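Local atomic coordinates of cobalt-precorrin-5B C(1)-methyltransferase (Archaeoglobus fulgidus, PDB entry 1SR8), a protein that probably methylates C-1 of cobalt-precorrin-5B with S-adenosyl-L-methionine as methyl donor, giving cobalt-precorrin-6A in the anaerobic route to adenosylcobalamin. Residues I3-L8 and A72-E77; L184-F189 and G216-L221. All coordinates share one frame; numbering follows the deposited sequence.

Interaction 1 closes before interaction 2 opens along the chain, yet their centres lie only about 12 Å apart, and both lie between the mixed sheet and the parallel sheet. Segment 72-77 leads into strand 76-83 of the mixed sheet, whereas helix 217-226 follows strand 210-214 of the parallel one; segments 3-8 and 184-189 fill in between them. Direct contacts tie the two interactions together: Ile6 O lies 3.0 Å from Arg217 NH1 and Ala72 N lies 3.0 Å from Thr187 O, both probable hydrogen bonds, while the Phe189 ring packs on Ile6 and Val76. Segment 3-8 thus contacts both the loop leading into the mixed sheet and a helix of the parallel sheet.

Interaction 1: I3-L8 and A72-E77; sequences IDPIEL and AGVDVE
Ile6 reaches Ala72 because its chi1 of -62° sets CG1 anti to the carbonyl carbon, beside the backbone N; the flank of that branch then lies 4.0 Å from Ala72 CB. In Val74, CG1 is anti to the backbone N (chi1 -176°), which places CG2 anti to the carbonyl carbon, and this methyl meets Pro5 CB, again at 4.0 Å. Two apolar pairs at van der Waals distance and 141 Å² of buried surface define a small contact, with the direct pairs purely hydrophobic. The 3-8 side is shaped by Asp4. Its OD2 accepts from Ile6 N in an Asx turn (3.0 Å), a donor standing above the carboxylate plane, and from Glu7 N at 2.7 Å, where the nearly straight bond (165°) uses the anti lone pair. These two bonds span the turn that carries Pro5 and Ile6 to the other segment. Asp4 OD1 is engaged as well, by a salt bridge to Arg40 and a hydrogen bond with Tyr11. Beyond the pair, Val74 rests on Phe189 of strand 189-190, Glu7 and Leu8 pack on Trp220 of helix 217-226, and Val76 is backbone-bonded to Val68 of strand 63-68.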
loop_
_atom_site.group_PDB
_atom_site.type_symbol
_atom_site.label_atom_id
_atom_site.label_comp_id
_atom_site.label_asym_id
_atom_site.label_seq_id
_atom_site.Cartn_x
_atom_site.Cartn_y
_atom_site.Cartn_z
ATOM N N ILE A 3 -14.790 -11.462 -3.717
ATOM C CA ILE A 3 -13.333 -11.562 -3.740
ATOM C C ILE A 3 -12.669 -10.218 -3.439
ATOM O O ILE A 3 -13.082 -9.183 -3.969
ATOM C CB ILE A 3 -12.836 -12.045 -5.141
ATOM C CG1 ILE A 3 -13.061 -13.551 -5.304
ATOM C CG2 ILE A 3 -11.349 -11.735 -5.323
ATOM C CD1 ILE A 3 -14.482 -13.979 -5.208
ATOM N N ASP A 4 -11.641 -10.229 -2.592
ATOM C CA ASP A 4 -10.926 -8.995 -2.292
ATOM C C ASP A 4 -10.302 -8.536 -3.605
ATOM O O ASP A 4 -9.621 -9.317 -4.265
ATOM C CB ASP A 4 -9.825 -9.243 -1.282
ATOM C CG ASP A 4 -9.136 -7.971 -0.880
ATOM O OD1 ASP A 4 -9.717 -7.217 -0.072
ATOM O OD2 ASP A 4 -8.025 -7.716 -1.391
ATOM N N PRO A 5 -10.519 -7.268 -4.004
ATOM C CA PRO A 5 -9.948 -6.781 -5.265
ATOM C C PRO A 5 -8.427 -6.668 -5.336
ATOM O O PRO A 5 -7.868 -6.562 -6.421
ATOM C CB PRO A 5 -10.642 -5.435 -5.456
ATOM C CG PRO A 5 -10.846 -4.969 -4.073
ATOM C CD PRO A 5 -11.313 -6.213 -3.354
ATOM N N ILE A 6 -7.755 -6.703 -4.193
ATOM C CA ILE A 6 -6.301 -6.586 -4.172
ATOM C C ILE A 6 -5.596 -7.913 -3.922
ATOM O O ILE A 6 -4.781 -8.350 -4.747
ATOM C CB ILE A 6 -5.841 -5.569 -3.104
ATOM C CG1 ILE A 6 -6.395 -4.188 -3.437
ATOM C CG2 ILE A 6 -4.316 -5.504 -3.049
ATOM C CD1 ILE A 6 -6.203 -3.212 -2.320
ATOM N N GLU A 7 -5.907 -8.563 -2.803
ATOM C CA GLU A 7 -5.260 -9.825 -2.492
ATOM C C GLU A 7 -5.949 -11.025 -3.119
ATOM O O GLU A 7 -5.430 -12.134 -3.066
ATOM C CB GLU A 7 -5.138 -10.008 -0.991
ATOM C CG GLU A 7 -3.950 -10.858 -0.630
ATOM C CD GLU A 7 -3.554 -10.726 0.815
ATOM O OE1 GLU A 7 -3.521 -9.594 1.341
ATOM O OE2 GLU A 7 -3.250 -11.762 1.431
ATOM N N LEU A 8 -7.128 -10.802 -3.688
ATOM C CA LEU A 8 -7.870 -11.843 -4.403
ATOM C C LEU A 8 -8.440 -13.072 -3.683
ATOM O O LEU A 8 -8.876 -14.025 -4.335
ATOM C CB LEU A 8 -7.021 -12.316 -5.586
ATOM C CG LEU A 8 -7.109 -11.514 -6.891
ATOM C CD1 LEU A 8 -7.264 -10.033 -6.634
ATOM C CD2 LEU A 8 -5.869 -11.794 -7.709
ATOM N N ALA A 72 -2.996 -1.287 -8.082
ATOM C CA ALA A 72 -3.857 -2.463 -7.953
ATOM C C ALA A 72 -5.017 -2.421 -8.934
ATOM O O ALA A 72 -5.710 -3.416 -9.119
ATOM C CB ALA A 72 -4.385 -2.578 -6.524
ATOM N N GLY A 73 -5.229 -1.268 -9.561
ATOM C CA GLY A 73 -6.305 -1.145 -10.526
ATOM C C GLY A 73 -7.643 -0.730 -9.940
ATOM O O GLY A 73 -8.662 -0.757 -10.630
ATOM N N VAL A 74 -7.644 -0.347 -8.666
ATOM C CA VAL A 74 -8.863 0.091 -7.976
ATOM C C VAL A 74 -8.820 1.614 -7.754
ATOM O O VAL A 74 -8.015 2.107 -6.960
ATOM C CB VAL A 74 -8.988 -0.607 -6.596
ATOM C CG1 VAL A 74 -10.291 -0.218 -5.925
ATOM C CG2 VAL A 74 -8.893 -2.117 -6.763
ATOM N N ASP A 75 -9.665 2.362 -8.458
ATOM C CA ASP A 75 -9.679 3.813 -8.286
ATOM C C ASP A 75 -10.187 4.137 -6.895
ATOM O O ASP A 75 -11.109 3.488 -6.404
ATOM C CB ASP A 75 -10.579 4.484 -9.318
ATOM C CG ASP A 75 -10.115 4.252 -10.736
ATOM O OD1 ASP A 75 -8.897 4.129 -10.962
ATOM O OD2 ASP A 75 -10.975 4.208 -11.629
ATOM N N VAL A 76 -9.582 5.132 -6.258
ATOM C CA VAL A 76 -9.986 5.515 -4.911
ATOM C C VAL A 76 -10.308 6.990 -4.818
ATOM O O VAL A 76 -9.621 7.822 -5.399
ATOM C CB VAL A 76 -8.883 5.224 -3.876
ATOM C CG1 VAL A 76 -9.363 5.621 -2.481
ATOM C CG2 VAL A 76 -8.526 3.760 -3.903
ATOM N N GLU A 77 -11.354 7.314 -4.075
ATOM C CA GLU A 77 -11.736 8.699 -3.906
ATOM C C GLU A 77 -11.053 9.204 -2.633
ATOM O O GLU A 77 -11.132 8.580 -1.571
ATOM C CB GLU A 77 -13.249 8.785 -3.801
ATOM C CG GLU A 77 -13.805 10.176 -3.742
ATOM C CD GLU A 77 -15.319 10.159 -3.725
ATOM O OE1 GLU A 77 -15.927 9.867 -4.783
ATOM O OE2 GLU A 77 -15.897 10.417 -2.645
#

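Interaction 2: L184-F189 and G216-L221; sequences LGTTGF and GRKAWL
Thr186 and Thr187 meet Arg217 and Lys218 through van der Waals contact. Thr186 lies across the root of the arginine side chain: its OG1 is 3.3 Å from Arg217 CB, a close approach of oxygen to aliphatic carbon, while its CB sits 3.9 Å from Arg217 CG. Its methyl takes the neighbouring lysine, with Thr186 CG2 3.4 Å from Lys218 NZ; the two side chains run at about a right angle, and the ammonium end arrives after bends at chi3 and chi4.

Face contacts come further out. With Arg217 CG anti to the backbone N (chi1 -177°) and the chain bent at chi2 (62°), the guanidinium lies between two residues. Thr187 CG2 stands 3.6 Å above one face, offset toward the rim, and Trp220 CZ3, one turn on in the same helix, is 3.4 Å from the opposite face, over its centre. The helix 217-226, with Gly216 at its N-cap, links the parallel, adjacent strands 210-214 and 231-234 in a beta-alpha-beta crossover, and the arginine belongs to its first turn.

Hydrogen bonds act within each side and around it. Thr187 OG1 accepts from Phe189 N at 3.1 Å and 162°, an ST turn that ties down the hydroxyl while CG2 points to the arginine. The guanidinium itself is anchored through NH1 on Ile6 O, in the N-terminal segment. Replacing Arg217 by an alanine is likely to leave Ile6 O without its NH1 partner and to open a gap between Thr187 CG2 and the Trp220 ring. Trp220 N bonds to Gly216 O at 2.9 Å, opening the helix.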
loop_
_atom_site.group_PDB
_atom_site.type_symbol
_atom_site.label_atom_id
_atom_site.label_comp_id
_atom_site.label_asym_id
_atom_site.label_seq_id
_atom_site.Cartn_x
_atom_site.Cartn_y
_atom_site.Cartn_z
ATOM N N LEU A 184 5.999 5.767 -1.740
ATOM C CA LEU A 184 5.891 4.411 -2.241
ATOM C C LEU A 184 4.494 3.814 -2.146
ATOM O O LEU A 184 3.541 4.483 -1.751
ATOM C CB LEU A 184 6.889 3.542 -1.475
ATOM C CG LEU A 184 6.819 3.667 0.045
ATOM C CD1 LEU A 184 5.719 2.755 0.573
ATOM C CD2 LEU A 184 8.157 3.287 0.663
ATOM N N GLY A 185 4.387 2.545 -2.526
ATOM C CA GLY A 185 3.113 1.852 -2.472
ATOM C C GLY A 185 2.941 0.936 -3.663
ATOM O O GLY A 185 2.653 1.400 -4.765
ATOM N N THR A 186 3.111 -0.366 -3.442
ATOM C CA THR A 186 2.987 -1.338 -4.523
ATOM C C THR A 186 1.564 -1.526 -5.028
ATOM O O THR A 186 1.368 -1.749 -6.215
ATOM C CB THR A 186 3.550 -2.717 -4.111
ATOM O OG1 THR A 186 3.057 -3.067 -2.810
ATOM C CG2 THR A 186 5.078 -2.690 -4.102
ATOM N N THR A 187 0.574 -1.438 -4.143
ATOM C CA THR A 187 -0.821 -1.608 -4.559
ATOM C C THR A 187 -1.581 -0.290 -4.577
ATOM O O THR A 187 -2.559 -0.144 -5.295
ATOM C CB THR A 187 -1.589 -2.559 -3.618
ATOM O OG1 THR A 187 -1.638 -1.990 -2.302
ATOM C CG2 THR A 187 -0.910 -3.897 -3.541
ATOM N N GLY A 188 -1.118 0.661 -3.772
ATOM C CA GLY A 188 -1.770 1.952 -3.661
ATOM C C GLY A 188 -2.499 2.030 -2.325
ATOM O O GLY A 188 -2.925 3.098 -1.895
ATOM N N PHE A 189 -2.626 0.890 -1.655
ATOM C CA PHE A 189 -3.333 0.828 -0.377
ATOM C C PHE A 189 -2.410 0.421 0.757
ATOM O O PHE A 189 -1.376 -0.219 0.531
ATOM C CB PHE A 189 -4.482 -0.186 -0.460
ATOM C CG PHE A 189 -5.533 0.162 -1.479
ATOM C CD1 PHE A 189 -6.730 0.749 -1.090
ATOM C CD2 PHE A 189 -5.328 -0.102 -2.828
ATOM C CE1 PHE A 189 -7.712 1.068 -2.030
ATOM C CE2 PHE A 189 -6.298 0.212 -3.777
ATOM C CZ PHE A 189 -7.494 0.797 -3.378
ATOM N N GLY A 216 5.275 -9.819 1.357
ATOM C CA GLY A 216 4.799 -8.570 0.808
ATOM C C GLY A 216 4.219 -8.772 -0.571
ATOM O O GLY A 216 4.107 -9.907 -1.041
ATOM N N ARG A 217 3.861 -7.677 -1.233
ATOM C CA ARG A 217 3.276 -7.754 -2.560
ATOM C C ARG A 217 4.187 -8.403 -3.603
ATOM O O ARG A 217 3.719 -9.170 -4.430
ATOM C CB ARG A 217 2.860 -6.356 -3.030
ATOM C CG ARG A 217 2.156 -6.311 -4.393
ATOM C CD ARG A 217 0.841 -7.088 -4.384
ATOM N NE ARG A 217 0.075 -6.833 -5.600
ATOM C CZ ARG A 217 -1.225 -7.081 -5.728
ATOM N NH1 ARG A 217 -1.903 -7.602 -4.716
ATOM N NH2 ARG A 217 -1.854 -6.770 -6.853
ATOM N N LYS A 218 5.481 -8.099 -3.581
ATOM C CA LYS A 218 6.380 -8.692 -4.569
ATOM C C LYS A 218 6.437 -10.197 -4.388
ATOM O O LYS A 218 6.423 -10.940 -5.370
ATOM C CB LYS A 218 7.784 -8.088 -4.460
ATOM C CG LYS A 218 7.779 -6.560 -4.601
ATOM C CD LYS A 218 9.184 -5.948 -4.664
ATOM C CE LYS A 218 9.206 -4.536 -4.057
ATOM N NZ LYS A 218 8.265 -3.575 -4.718
ATOM N N ALA A 219 6.485 -10.635 -3.130
ATOM C CA ALA A 219 6.521 -12.056 -2.784
ATOM C C ALA A 219 5.239 -12.732 -3.251
ATOM O O ALA A 219 5.255 -13.844 -3.786
ATOM C CB ALA A 219 6.665 -12.224 -1.284
ATOM N N TRP A 220 4.130 -12.038 -3.030
ATOM C CA TRP A 220 2.803 -12.506 -3.403
ATOM C C TRP A 220 2.741 -12.730 -4.909
ATOM O O TRP A 220 2.187 -13.723 -5.372
ATOM C CB TRP A 220 1.775 -11.454 -2.979
ATOM C CG TRP A 220 0.335 -11.808 -3.226
ATOM C CD1 TRP A 220 -0.501 -12.491 -2.386
ATOM C CD2 TRP A 220 -0.456 -11.430 -4.360
ATOM N NE1 TRP A 220 -1.763 -12.551 -2.922
ATOM C CE2 TRP A 220 -1.765 -11.911 -4.133
ATOM C CE3 TRP A 220 -0.186 -10.730 -5.541
ATOM C CZ2 TRP A 220 -2.806 -11.711 -5.047
ATOM C CZ3 TRP A 220 -1.219 -10.531 -6.450
ATOM C CH2 TRP A 220 -2.518 -11.020 -6.197
ATOM N N LEU A 221 3.307 -11.797 -5.670
ATOM C CA LEU A 221 3.327 -11.885 -7.125
ATOM C C LEU A 221 4.182 -13.068 -7.538
ATOM O O LEU A 221 3.864 -13.777 -8.492
ATOM C CB LEU A 221 3.902 -10.604 -7.739
ATOM C CG LEU A 221 2.985 -9.376 -7.712
ATOM C CD1 LEU A 221 3.744 -8.131 -8.144
ATOM C CD2 LEU A 221 1.804 -9.613 -8.626
#